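Local coordinates for TIR protein (Paracoccus denitrificans PD1222, PDB 3H16), which is a bacterial TIR-domain protein with a parallel beta sheet flanked by helices, the fold that TIR domains share, at residues P19-I25 with S73-I78; S26-K32 with Y52-R58; T42-A48 with V145-M149; L95-F99 with F124-M128. All blocks are in the same frame, centred on the assembly; numbering follows the deposited sequence.

Contact 1. Residues P19-I25 with S73-I78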
loop_
_atom_site.group_PDB
_atom_site.type_symbol
_atom_site.label_atom_id
_atom_site.label_comp_id
_atom_site.label_asym_id
_atom_site.label_seq_id
_atom_site.Cartn_x
_atom_site.Cartn_y
_atom_site.Cartn_z
ATOM N N PRO B 19 16.929 -3.744 -15.258
ATOM C CA PRO B 19 16.131 -2.906 -16.159
ATOM C C PRO B 19 16.795 -1.546 -16.326
ATOM O O PRO B 19 17.222 -0.931 -15.353
ATOM C CB PRO B 19 14.785 -2.801 -15.439
ATOM C CG PRO B 19 14.731 -4.058 -14.621
ATOM C CD PRO B 19 16.134 -4.133 -14.079
ATOM N N PRO B 20 16.897 -1.065 -17.570
ATOM C CA PRO B 20 17.520 0.234 -17.833
ATOM C C PRO B 20 16.678 1.423 -17.362
ATOM O O PRO B 20 17.182 2.544 -17.251
ATOM C CB PRO B 20 17.728 0.215 -19.344
ATOM C CG PRO B 20 16.596 -0.622 -19.821
ATOM C CD PRO B 20 16.555 -1.751 -18.827
ATOM N N HIS B 21 15.397 1.180 -17.094
ATOM C CA HIS B 21 14.498 2.230 -16.618
ATOM C C HIS B 21 13.874 1.806 -15.295
ATOM O O HIS B 21 13.671 0.615 -15.049
ATOM C CB HIS B 21 13.376 2.501 -17.628
ATOM C CG HIS B 21 13.857 2.973 -18.962
ATOM N ND1 HIS B 21 14.086 2.117 -20.018
ATOM C CD2 HIS B 21 14.151 4.215 -19.413
ATOM C CE1 HIS B 21 14.497 2.811 -21.063
ATOM N NE2 HIS B 21 14.545 4.087 -20.721
ATOM N N ASP B 22 13.579 2.775 -14.438
ATOM C CA ASP B 22 12.965 2.445 -13.167
ATOM C C ASP B 22 11.457 2.479 -13.349
ATOM O O ASP B 22 10.736 1.579 -12.903
ATOM C CB ASP B 22 13.347 3.458 -12.081
ATOM C CG ASP B 22 14.795 3.320 -11.604
ATOM O OD1 ASP B 22 15.190 2.231 -11.129
ATOM O OD2 ASP B 22 15.535 4.323 -11.689
ATOM N N ILE B 23 10.997 3.506 -14.055
ATOM C CA ILE B 23 9.578 3.727 -14.244
ATOM C C ILE B 23 9.172 4.256 -15.602
ATOM O O ILE B 23 9.818 5.159 -16.149
ATOM C CB ILE B 23 9.076 4.769 -13.222
ATOM C CG1 ILE B 23 9.367 4.289 -11.798
ATOM C CG2 ILE B 23 7.592 5.050 -13.432
ATOM C CD1 ILE B 23 8.953 5.264 -10.733
ATOM N N PHE B 24 8.094 3.698 -16.147
ATOM C CA PHE B 24 7.545 4.203 -17.400
ATOM C C PHE B 24 6.167 4.707 -16.996
ATOM O O PHE B 24 5.541 4.123 -16.119
ATOM C CB PHE B 24 7.441 3.115 -18.473
ATOM C CG PHE B 24 6.391 2.080 -18.212
ATOM C CD1 PHE B 24 6.699 0.919 -17.516
ATOM C CD2 PHE B 24 5.115 2.220 -18.746
ATOM C CE1 PHE B 24 5.759 -0.101 -17.367
ATOM C CE2 PHE B 24 4.163 1.205 -18.602
ATOM C CZ PHE B 24 4.487 0.038 -17.913
ATOM N N ILE B 25 5.710 5.800 -17.600
ATOM C CA ILE B 25 4.402 6.373 -17.256
ATOM C C ILE B 25 3.341 6.293 -18.363
ATOM O O ILE B 25 3.333 7.118 -19.282
ATOM C CB ILE B 25 4.534 7.858 -16.861
ATOM C CG1 ILE B 25 5.629 8.033 -15.819
ATOM C CG2 ILE B 25 3.213 8.363 -16.312
ATOM C CD1 ILE B 25 5.828 9.464 -15.381
ATOM N N SER B 73 11.438 -3.223 -20.085
ATOM C CA SER B 73 12.677 -2.486 -19.836
ATOM C C SER B 73 12.626 -1.648 -18.557
ATOM O O SER B 73 13.599 -0.980 -18.213
ATOM C CB SER B 73 12.974 -1.557 -21.015
ATOM O OG SER B 73 12.733 -2.206 -22.249
ATOM N N SER B 74 11.494 -1.675 -17.860
ATOM C CA SER B 74 11.343 -0.897 -16.638
ATOM C C SER B 74 11.083 -1.801 -15.458
ATOM O O SER B 74 10.685 -2.953 -15.620
ATOM C CB SER B 74 10.179 0.089 -16.766
ATOM O OG SER B 74 10.258 0.842 -17.965
ATOM N N ARG B 75 11.303 -1.264 -14.266
ATOM C CA ARG B 75 11.088 -2.006 -13.035
ATOM C C ARG B 75 9.616 -1.928 -12.662
ATOM O O ARG B 75 8.989 -2.933 -12.339
ATOM C CB ARG B 75 11.950 -1.406 -11.926
ATOM C CG ARG B 75 13.433 -1.459 -12.250
ATOM C CD ARG B 75 14.262 -0.670 -11.262
ATOM N NE ARG B 75 14.091 -1.151 -9.900
ATOM C CZ ARG B 75 14.736 -0.653 -8.857
ATOM N NH1 ARG B 75 15.598 0.341 -9.029
ATOM N NH2 ARG B 75 14.515 -1.142 -7.646
ATOM N N PHE B 76 9.074 -0.718 -12.704
ATOM C CA PHE B 76 7.671 -0.499 -12.389
ATOM C C PHE B 76 7.070 0.406 -13.453
ATOM O O PHE B 76 7.783 1.087 -14.200
ATOM C CB PHE B 76 7.507 0.168 -11.016
ATOM C CG PHE B 76 8.002 -0.662 -9.868
ATOM C CD1 PHE B 76 7.331 -1.827 -9.488
ATOM C CD2 PHE B 76 9.142 -0.278 -9.156
ATOM C CE1 PHE B 76 7.787 -2.606 -8.407
ATOM C CE2 PHE B 76 9.608 -1.044 -8.080
ATOM C CZ PHE B 76 8.929 -2.212 -7.704
ATOM N N GLY B 77 5.749 0.399 -13.523
ATOM C CA GLY B 77 5.064 1.242 -14.470
ATOM C C GLY B 77 4.022 2.000 -13.690
ATOM O O GLY B 77 3.573 1.537 -12.640
ATOM N N ILE B 78 3.661 3.173 -14.191
ATOM C CA ILE B 78 2.646 4.026 -13.575
ATOM C C ILE B 78 1.599 4.265 -14.652
ATOM O O ILE B 78 1.934 4.402 -15.833
ATOM C CB ILE B 78 3.215 5.434 -13.176
ATOM C CG1 ILE B 78 4.117 5.340 -11.955
ATOM C CG2 ILE B 78 2.077 6.403 -12.877
ATOM C CD1 ILE B 78 4.783 6.668 -11.627
#

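Contact 2. Residues S26-K32 with Y52-R58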
loop_
_atom_site.group_PDB
_atom_site.type_symbol
_atom_site.label_atom_id
_atom_site.label_comp_id
_atom_site.label_asym_id
_atom_site.label_seq_id
_atom_site.Cartn_x
_atom_site.Cartn_y
_atom_site.Cartn_z
ATOM N N SER B 26 2.451 5.307 -18.266
ATOM C CA SER B 26 1.370 5.138 -19.239
ATOM C C SER B 26 0.359 6.268 -19.007
ATOM O O SER B 26 -0.021 6.547 -17.864
ATOM C CB SER B 26 0.690 3.782 -19.040
ATOM O OG SER B 26 -0.326 3.570 -20.002
ATOM N N HIS B 27 -0.085 6.912 -20.080
ATOM C CA HIS B 27 -1.010 8.027 -19.949
ATOM C C HIS B 27 -1.652 8.372 -21.286
ATOM O O HIS B 27 -1.120 8.032 -22.350
ATOM C CB HIS B 27 -0.250 9.264 -19.474
ATOM C CG HIS B 27 0.755 9.763 -20.471
ATOM N ND1 HIS B 27 1.975 9.151 -20.670
ATOM C CD2 HIS B 27 0.689 10.768 -21.377
ATOM C CE1 HIS B 27 2.614 9.758 -21.653
ATOM N NE2 HIS B 27 1.855 10.743 -22.099
ATOM N N ALA B 28 -2.782 9.073 -21.220
ATOM C CA ALA B 28 -3.501 9.523 -22.414
ATOM C C ALA B 28 -2.756 10.763 -22.930
ATOM O O ALA B 28 -2.407 11.651 -22.148
ATOM C CB ALA B 28 -4.951 9.877 -22.046
ATOM N N TRP B 29 -2.518 10.838 -24.236
ATOM C CA TRP B 29 -1.765 11.963 -24.788
ATOM C C TRP B 29 -2.147 13.330 -24.224
ATOM O O TRP B 29 -1.282 14.167 -23.959
ATOM C CB TRP B 29 -1.857 11.990 -26.320
ATOM C CG TRP B 29 -3.125 12.545 -26.873
ATOM C CD1 TRP B 29 -4.225 11.841 -27.279
ATOM C CD2 TRP B 29 -3.421 13.927 -27.111
ATOM N NE1 TRP B 29 -5.185 12.699 -27.760
ATOM C CE2 TRP B 29 -4.720 13.985 -27.670
ATOM C CE3 TRP B 29 -2.715 15.123 -26.911
ATOM C CZ2 TRP B 29 -5.328 15.192 -28.029
ATOM C CZ3 TRP B 29 -3.323 16.326 -27.270
ATOM C CH2 TRP B 29 -4.614 16.348 -27.822
ATOM N N GLU B 30 -3.438 13.552 -24.033
ATOM C CA GLU B 30 -3.914 14.819 -23.506
ATOM C C GLU B 30 -3.292 15.186 -22.158
ATOM O O GLU B 30 -3.215 16.359 -21.814
ATOM C CB GLU B 30 -5.441 14.782 -23.385
ATOM C CG GLU B 30 -6.149 14.465 -24.702
ATOM C CD GLU B 30 -6.546 13.004 -24.829
ATOM O OE1 GLU B 30 -5.734 12.115 -24.496
ATOM O OE2 GLU B 30 -7.680 12.740 -25.276
ATOM N N ASP B 31 -2.846 14.193 -21.394
ATOM C CA ASP B 31 -2.250 14.473 -20.091
ATOM C C ASP B 31 -0.734 14.599 -20.104
ATOM O O ASP B 31 -0.144 14.891 -19.067
ATOM C CB ASP B 31 -2.642 13.406 -19.062
ATOM C CG ASP B 31 -4.118 13.432 -18.735
ATOM O OD1 ASP B 31 -4.678 14.539 -18.560
ATOM O OD2 ASP B 31 -4.726 12.348 -18.641
ATOM N N LYS B 32 -0.102 14.384 -21.256
ATOM C CA LYS B 32 1.354 14.491 -21.336
ATOM C C LYS B 32 1.830 15.901 -21.038
ATOM O O LYS B 32 2.629 16.124 -20.124
ATOM C CB LYS B 32 1.883 14.093 -22.717
ATOM C CG LYS B 32 3.383 14.363 -22.860
ATOM C CD LYS B 32 3.923 14.060 -24.250
ATOM C CE LYS B 32 4.303 12.595 -24.412
ATOM N NZ LYS B 32 4.964 12.321 -25.721
ATOM N N TYR B 52 8.613 8.079 -20.762
ATOM C CA TYR B 52 7.174 8.116 -21.006
ATOM C C TYR B 52 6.808 8.718 -22.365
ATOM O O TYR B 52 5.648 8.676 -22.768
ATOM C CB TYR B 52 6.493 8.956 -19.928
ATOM C CG TYR B 52 6.966 10.390 -19.929
ATOM C CD1 TYR B 52 8.181 10.737 -19.341
ATOM C CD2 TYR B 52 6.223 11.392 -20.556
ATOM C CE1 TYR B 52 8.653 12.046 -19.375
ATOM C CE2 TYR B 52 6.685 12.711 -20.598
ATOM C CZ TYR B 52 7.903 13.029 -20.003
ATOM O OH TYR B 52 8.380 14.322 -20.028
ATOM N N ASP B 53 7.780 9.285 -23.066
ATOM C CA ASP B 53 7.495 9.898 -24.348
ATOM C C ASP B 53 6.822 8.956 -25.350
ATOM O O ASP B 53 5.912 9.364 -26.072
ATOM C CB ASP B 53 8.770 10.469 -24.949
ATOM C CG ASP B 53 8.496 11.309 -26.167
ATOM O OD1 ASP B 53 7.757 12.307 -26.036
ATOM O OD2 ASP B 53 9.012 10.968 -27.256
ATOM N N ASP B 54 7.264 7.700 -25.395
ATOM C CA ASP B 54 6.681 6.724 -26.312
ATOM C C ASP B 54 5.608 5.919 -25.609
ATOM O O ASP B 54 5.428 4.729 -25.882
ATOM C CB ASP B 54 7.751 5.764 -26.849
ATOM C CG ASP B 54 8.532 6.342 -28.027
ATOM O OD1 ASP B 54 9.312 5.581 -28.632
ATOM O OD2 ASP B 54 8.375 7.543 -28.351
ATOM N N PHE B 55 4.897 6.571 -24.698
ATOM C CA PHE B 55 3.851 5.902 -23.949
ATOM C C PHE B 55 2.551 6.690 -23.896
ATOM O O PHE B 55 1.672 6.392 -23.079
ATOM C CB PHE B 55 4.348 5.593 -22.540
ATOM C CG PHE B 55 5.424 4.548 -22.503
ATOM C CD1 PHE B 55 5.107 3.198 -22.621
ATOM C CD2 PHE B 55 6.764 4.913 -22.374
ATOM C CE1 PHE B 55 6.104 2.224 -22.612
ATOM C CE2 PHE B 55 7.776 3.940 -22.367
ATOM C CZ PHE B 55 7.442 2.599 -22.486
ATOM N N SER B 56 2.429 7.691 -24.767
ATOM C CA SER B 56 1.204 8.484 -24.847
ATOM C C SER B 56 0.207 7.600 -25.582
ATOM O O SER B 56 0.568 6.909 -26.531
ATOM C CB SER B 56 1.432 9.755 -25.649
ATOM O OG SER B 56 2.544 10.461 -25.144
ATOM N N LEU B 57 -1.045 7.615 -25.150
ATOM C CA LEU B 57 -2.041 6.782 -25.793
ATOM C C LEU B 57 -3.131 7.562 -26.536
ATOM O O LEU B 57 -3.492 8.686 -26.160
ATOM C CB LEU B 57 -2.650 5.851 -24.748
ATOM C CG LEU B 57 -1.592 4.946 -24.089
ATOM C CD1 LEU B 57 -2.172 4.269 -22.861
ATOM C CD2 LEU B 57 -1.098 3.911 -25.093
ATOM N N ARG B 58 -3.633 6.943 -27.603
ATOM C CA ARG B 58 -4.688 7.501 -28.446
ATOM C C ARG B 58 -5.720 6.399 -28.713
ATOM O O ARG B 58 -5.373 5.216 -28.742
ATOM C CB ARG B 58 -4.087 8.001 -29.758
ATOM C CG ARG B 58 -2.957 8.999 -29.547
ATOM C CD ARG B 58 -2.315 9.419 -30.856
ATOM N NE ARG B 58 -1.726 8.293 -31.569
ATOM C CZ ARG B 58 -1.130 8.397 -32.753
ATOM N NH1 ARG B 58 -1.045 9.578 -33.356
ATOM N NH2 ARG B 58 -0.616 7.321 -33.335
HETATM O O HOH W 1 1.008 3.760 -22.136
#

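Contact 3. Residues T42-A48 with V145-M149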
loop_
_atom_site.group_PDB
_atom_site.type_symbol
_atom_site.label_atom_id
_atom_site.label_comp_id
_atom_site.label_asym_id
_atom_site.label_seq_id
_atom_site.Cartn_x
_atom_site.Cartn_y
_atom_site.Cartn_z
ATOM N N THR B 42 9.630 15.928 -11.478
ATOM C CA THR B 42 9.685 15.698 -10.037
ATOM C C THR B 42 10.287 14.349 -9.673
ATOM O O THR B 42 11.078 14.259 -8.738
ATOM C CB THR B 42 8.298 15.792 -9.420
ATOM O OG1 THR B 42 7.717 17.046 -9.782
ATOM C CG2 THR B 42 8.381 15.693 -7.906
ATOM N N LEU B 43 9.907 13.303 -10.398
ATOM C CA LEU B 43 10.442 11.976 -10.148
ATOM C C LEU B 43 11.944 11.898 -10.438
ATOM O O LEU B 43 12.707 11.339 -9.645
ATOM C CB LEU B 43 9.704 10.948 -11.000
ATOM C CG LEU B 43 8.477 10.246 -10.419
ATOM C CD1 LEU B 43 7.822 9.405 -11.515
ATOM C CD2 LEU B 43 8.893 9.365 -9.251
ATOM N N ARG B 44 12.378 12.448 -11.571
ATOM C CA ARG B 44 13.802 12.422 -11.921
ATOM C C ARG B 44 14.622 13.231 -10.918
ATOM O O ARG B 44 15.720 12.831 -10.533
ATOM C CB ARG B 44 14.022 12.970 -13.331
ATOM C CG ARG B 44 13.421 12.108 -14.410
ATOM C CD ARG B 44 13.702 12.664 -15.784
ATOM N NE ARG B 44 12.876 12.009 -16.792
ATOM C CZ ARG B 44 12.848 12.350 -18.076
ATOM N NH1 ARG B 44 13.608 13.344 -18.519
ATOM N NH2 ARG B 44 12.050 11.706 -18.915
ATOM N N ALA B 45 14.078 14.371 -10.504
ATOM C CA ALA B 45 14.737 15.227 -9.527
ATOM C C ALA B 45 14.948 14.441 -8.247
ATOM O O ALA B 45 15.870 14.730 -7.487
ATOM C CB ALA B 45 13.885 16.455 -9.238
ATOM N N ALA B 46 14.094 13.450 -8.006
ATOM C CA ALA B 46 14.212 12.644 -6.800
ATOM C C ALA B 46 15.103 11.427 -7.019
ATOM O O ALA B 46 15.301 10.618 -6.109
ATOM C CB ALA B 46 12.840 12.207 -6.312
ATOM N N GLY B 47 15.634 11.289 -8.228
ATOM C CA GLY B 47 16.528 10.177 -8.488
ATOM C C GLY B 47 15.994 9.015 -9.295
ATOM O O GLY B 47 16.700 8.029 -9.489
ATOM N N ALA B 48 14.757 9.101 -9.769
ATOM C CA ALA B 48 14.227 8.001 -10.559
ATOM C C ALA B 48 14.585 8.195 -12.025
ATOM O O ALA B 48 14.712 9.319 -12.505
ATOM C CB ALA B 48 12.711 7.903 -10.390
ATOM N N VAL B 145 5.489 11.202 -5.126
ATOM C CA VAL B 145 6.827 10.890 -5.594
ATOM C C VAL B 145 7.657 10.260 -4.467
ATOM O O VAL B 145 8.459 9.350 -4.713
ATOM C CB VAL B 145 7.529 12.146 -6.140
ATOM C CG1 VAL B 145 9.009 11.871 -6.330
ATOM C CG2 VAL B 145 6.900 12.544 -7.471
ATOM N N ALA B 146 7.463 10.728 -3.234
ATOM C CA ALA B 146 8.193 10.144 -2.110
ATOM C C ALA B 146 7.779 8.671 -1.982
ATOM O O ALA B 146 8.628 7.807 -1.767
ATOM C CB ALA B 146 7.894 10.892 -0.824
ATOM N N ASP B 147 6.483 8.387 -2.123
ATOM C CA ASP B 147 5.995 7.011 -2.046
ATOM C C ASP B 147 6.589 6.152 -3.166
ATOM O O ASP B 147 6.982 5.006 -2.937
ATOM C CB ASP B 147 4.463 6.962 -2.138
ATOM C CG ASP B 147 3.779 7.619 -0.943
ATOM O OD1 ASP B 147 4.253 7.411 0.198
ATOM O OD2 ASP B 147 2.765 8.330 -1.142
ATOM N N LEU B 148 6.652 6.708 -4.376
ATOM C CA LEU B 148 7.190 5.985 -5.517
ATOM C C LEU B 148 8.680 5.681 -5.355
ATOM O O LEU B 148 9.142 4.605 -5.737
ATOM C CB LEU B 148 6.944 6.775 -6.801
ATOM C CG LEU B 148 5.469 6.928 -7.173
ATOM C CD1 LEU B 148 5.328 7.950 -8.268
ATOM C CD2 LEU B 148 4.897 5.593 -7.611
ATOM N N MET B 149 9.428 6.625 -4.792
ATOM C CA MET B 149 10.854 6.422 -4.567
ATOM C C MET B 149 11.021 5.351 -3.498
ATOM O O MET B 149 11.955 4.553 -3.543
ATOM C CB MET B 149 11.531 7.716 -4.112
ATOM C CG MET B 149 11.610 8.789 -5.181
ATOM S SD MET B 149 12.305 8.186 -6.745
ATOM C CE MET B 149 13.993 7.898 -6.275
#

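Contact 4. Residues L95-F99 with F124-M128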
loop_
_atom_site.group_PDB
_atom_site.type_symbol
_atom_site.label_atom_id
_atom_site.label_comp_id
_atom_site.label_asym_id
_atom_site.label_seq_id
_atom_site.Cartn_x
_atom_site.Cartn_y
_atom_site.Cartn_z
ATOM N N LEU B 95 -7.690 -3.884 -20.777
ATOM C CA LEU B 95 -7.420 -3.462 -19.416
ATOM C C LEU B 95 -6.803 -4.565 -18.575
ATOM O O LEU B 95 -5.999 -4.289 -17.689
ATOM C CB LEU B 95 -8.713 -2.988 -18.754
ATOM C CG LEU B 95 -9.284 -1.713 -19.375
ATOM C CD1 LEU B 95 -10.447 -1.191 -18.546
ATOM C CD2 LEU B 95 -8.168 -0.659 -19.451
ATOM N N ASP B 96 -7.169 -5.812 -18.868
ATOM C CA ASP B 96 -6.694 -6.983 -18.122
ATOM C C ASP B 96 -5.216 -7.051 -17.717
ATOM O O ASP B 96 -4.896 -7.500 -16.614
ATOM C CB ASP B 96 -7.063 -8.276 -18.869
ATOM C CG ASP B 96 -8.572 -8.541 -18.892
ATOM O OD1 ASP B 96 -9.284 -8.072 -17.973
ATOM O OD2 ASP B 96 -9.039 -9.234 -19.823
ATOM N N GLY B 97 -4.313 -6.626 -18.594
ATOM C CA GLY B 97 -2.903 -6.685 -18.253
ATOM C C GLY B 97 -2.505 -5.688 -17.177
ATOM O O GLY B 97 -1.541 -5.897 -16.438
ATOM N N LEU B 98 -3.272 -4.607 -17.088
ATOM C CA LEU B 98 -3.029 -3.525 -16.144
ATOM C C LEU B 98 -3.210 -3.901 -14.676
ATOM O O LEU B 98 -3.077 -3.052 -13.795
ATOM C CB LEU B 98 -3.957 -2.361 -16.489
ATOM C CG LEU B 98 -3.479 -0.931 -16.259
ATOM C CD1 LEU B 98 -2.150 -0.695 -16.973
ATOM C CD2 LEU B 98 -4.535 0.027 -16.784
ATOM N N PHE B 99 -3.508 -5.164 -14.400
ATOM C CA PHE B 99 -3.720 -5.584 -13.018
ATOM C C PHE B 99 -2.685 -6.582 -12.526
ATOM O O PHE B 99 -2.439 -6.686 -11.324
ATOM C CB PHE B 99 -5.113 -6.201 -12.859
ATOM C CG PHE B 99 -6.227 -5.324 -13.343
ATOM C CD1 PHE B 99 -6.382 -4.035 -12.844
ATOM C CD2 PHE B 99 -7.120 -5.785 -14.306
ATOM C CE1 PHE B 99 -7.413 -3.216 -13.297
ATOM C CE2 PHE B 99 -8.151 -4.979 -14.767
ATOM C CZ PHE B 99 -8.300 -3.690 -14.262
ATOM N N PHE B 124 -15.805 3.244 -15.600
ATOM C CA PHE B 124 -14.807 2.789 -16.544
ATOM C C PHE B 124 -14.431 1.338 -16.263
ATOM O O PHE B 124 -14.393 0.512 -17.178
ATOM C CB PHE B 124 -13.569 3.680 -16.454
ATOM C CG PHE B 124 -12.359 3.107 -17.128
ATOM C CD1 PHE B 124 -12.347 2.890 -18.504
ATOM C CD2 PHE B 124 -11.226 2.780 -16.387
ATOM C CE1 PHE B 124 -11.222 2.358 -19.133
ATOM C CE2 PHE B 124 -10.094 2.248 -17.003
ATOM C CZ PHE B 124 -10.093 2.036 -18.381
ATOM N N SER B 125 -14.167 1.028 -14.993
ATOM C CA SER B 125 -13.762 -0.314 -14.596
ATOM C C SER B 125 -14.040 -0.577 -13.120
ATOM O O SER B 125 -13.338 -0.065 -12.251
ATOM C CB SER B 125 -12.267 -0.502 -14.868
ATOM O OG SER B 125 -11.803 -1.748 -14.383
ATOM N N PRO B 126 -15.058 -1.404 -12.821
ATOM C CA PRO B 126 -15.443 -1.749 -11.448
ATOM C C PRO B 126 -14.276 -2.243 -10.595
ATOM O O PRO B 126 -14.077 -1.778 -9.472
ATOM C CB PRO B 126 -16.496 -2.834 -11.648
ATOM C CG PRO B 126 -17.104 -2.469 -12.983
ATOM C CD PRO B 126 -15.903 -2.115 -13.800
ATOM N N THR B 127 -13.507 -3.186 -11.127
ATOM C CA THR B 127 -12.373 -3.739 -10.392
ATOM C C THR B 127 -11.368 -2.649 -10.004
ATOM O O THR B 127 -10.850 -2.632 -8.886
ATOM C CB THR B 127 -11.653 -4.826 -11.231
ATOM O OG1 THR B 127 -12.616 -5.780 -11.694
ATOM C CG2 THR B 127 -10.603 -5.555 -10.397
ATOM N N MET B 128 -11.110 -1.736 -10.931
ATOM C CA MET B 128 -10.166 -0.645 -10.713
ATOM C C MET B 128 -10.623 0.320 -9.617
ATOM O O MET B 128 -9.798 0.905 -8.899
ATOM C CB MET B 128 -9.972 0.124 -12.024
ATOM C CG MET B 128 -9.001 1.288 -11.944
ATOM S SD MET B 128 -7.290 0.768 -11.696
ATOM C CE MET B 128 -6.785 0.461 -13.398
#

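Contact 1. Residues P19-I25 with S73-I78
Residues 23-25 and 76-78 run side by side as parallel strands, their axes 4.7 Å apart at closest approach and their directions 22° apart. Ile23 pairs with Phe76, Phe24 with Gly77 and Ile25 with Ile78. Asp22 O takes the N-H of Phe76 at 2.8 Å, Phe24 N gives its hydrogen to Phe76 O, and Phe24 O accepts from Ile78 N at 2.9 Å. His21 N also bonds to Ser73 O, while Arg75 N makes only weak bonds to His21 O and Asp22 O. The Phe24 ring lies against its neighbour strand: chi1 of 70° swings CG between the backbone N and carbonyl carbon, and one ring face rests on Gly77 CA, 3.6 Å from the ring centroid, a CH-pi contact that glycine leaves room for. Leu71 and Ile67 of helix 63-73 also touch this phenylalanine. Over the other sheet face, Ile23 CG2 packs on Ile78 CD1 at 3.7 Å, and helices 32-45 and 141-153 lie beyond. At the partly exposed end, Asp22 and Arg75 point the same way and form a salt bridge, OD1 to NH1 2.9 Å, although the carboxylate and guanidinium planes are turned 59° apart; the arginine is poorly ordered. Asp22 OD2 turns instead to the N-H of Glu49. Adjacent parallel strands with helices over both faces are the core of the TIR domain's flavodoxin-like alpha/beta fold.

Contact 2. Residues S26-K32 with Y52-R58
The tight part of this contact is where His27 and Ala28 run parallel to Ser56 and Leu57. Leu57 N gives its hydrogen to His27 O at 2.8 Å, and Trp29 N reaches Leu57 O at 3.0 Å along an almost straight N-H...O line of 177°, on a carbonyl lone pair. The His27 imidazole, swung over by a chi1 of 65°, lays one face on Ser56 CA in a CH-pi contact and turns an edge to Tyr52 O; its ND1 is held by Ile25 O. On another side, Leu57 CD1 packs against Ser26 OG at 3.5 Å, and a water bridges that hydroxyl to Phe55 O. The contact is looser toward solvent, where Trp29 and Arg58 meet at about a right angle through CD1 and CG, 3.9 Å apart. Lys32 makes a separate, tight polar anchor: its chain bends at chi3 and puts NZ 2.8 Å from Asp53 OD1, above the carboxylate plane. The same ammonium also donates to the backbone O of Asp53. Two oxygens of one residue thus hold the lysine tip, a charged pairing that ties the start of the connecting helix to the second strand of the beta-alpha-beta unit, next to solvent.

Contact 3. Residues T42-A48 with V145-M149
Met149 of helix 141-153 reaches across to the C-terminal turn of helix 32-45, in an apolar seam between two helices of the alpha/beta TIR fold. Its chain leaves CB with CG anti to the carbonyl carbon, and Met149 CG comes to 3.8 Å from Ala46 CB. Bends at chi2 (-51°) and chi3 (-69°) then fold the thioether back along the turn, so that Met149 SD settles on Ala48 CB at 3.7 Å and Met149 CE ends 3.0 Å from Ala46 O. The backbone here is shaped by a Schellman motif: Gly47 has a positive phi of 105°, which calls for glycine, and the bonds Ala48 N to Leu43 O and Gly47 N to Arg44 O close off the helix. One turn earlier Val145 uses both of its branches, CG1 touching Ala46 CB and Leu43 CD2, CG2 approaching the methyl of Thr42. The threonine hydroxyl points to its own helix and bonds to Ala38 O, which leaves its CG2 for the apolar seam. Leu43 and Leu148 meet at about a right angle, and both also lean on Ile78 of strand 74-81, which joins the helix pair to the sheet. On the far side of helix 141-153, Asp147 accepts a hydrogen bond from Gln92 of the second subunit. No hydrogen bond crosses between the two segments; Thr42 CG2 and Val145 CG2, 3.5 Å apart, mark the end of the seam remote from the methionine.

Contact 4. Residues L95-F99 with F124-M128
Leu95, at the end of helix 92-95, meets Phe124, the two side chains arriving from opposite directions. Both leucine methyls gather at one ring atom: Leu95 CD1 lies 3.3 Å and Leu95 CD2 3.5 Å from Phe124 CZ. Phe124 gets there because its CG stands anti to the backbone N (chi1 166°), extending the ring toward the leucine, while Phe86 stacks on it. After Leu95 the chain winds through a 3-10 turn, Leu98 N bonding back to Leu95 O at 2.8 Å, and this brings Leu98 round to the same side. Leu98 CD2 is 4.1 Å from Met128 CE, the tip of a methionine chain bent at chi2 and chi3. Phe99 follows, and Phe99 CE1 touches Met128 CE at 3.7 Å, so one methionine tip serves two consecutive residues. The edge of the Phe99 ring faces Ser125 OG, with CZ 4.0 Å from that oxygen. Contact across the pair is wholly by packing, without a hydrogen bond. Around it, Leu95 and Leu98 press on Leu63, Leu98 also reaches Val79, and Met128 rests on Leu81, so the two short helical turns sit among helices 63-73 and 83-86 and strand 74-81.

In the fold
From the N terminus, strand 21-28 takes part in the first two contacts: contact 1 joins its beginning to strand 74-81, and contact 2 joins its end to strand 50-57. Contact 2 closes a short loop around helix 32-45, and that loop falls wholly within the longer one closed by contact 1. Contact 3 starts at the end of helix 32-45 and closes only near the C terminus, so it crosses both; it touches contact 1 where strand 74-81 meets the helix pair. Contact 4 follows contacts 1 and 2 in series and opens and closes within the span of contact 3, about 25 Å from it between centres and across the chain's centre, joining the turn after helix 92-95 to the junction of helices 118-124 and 126-129.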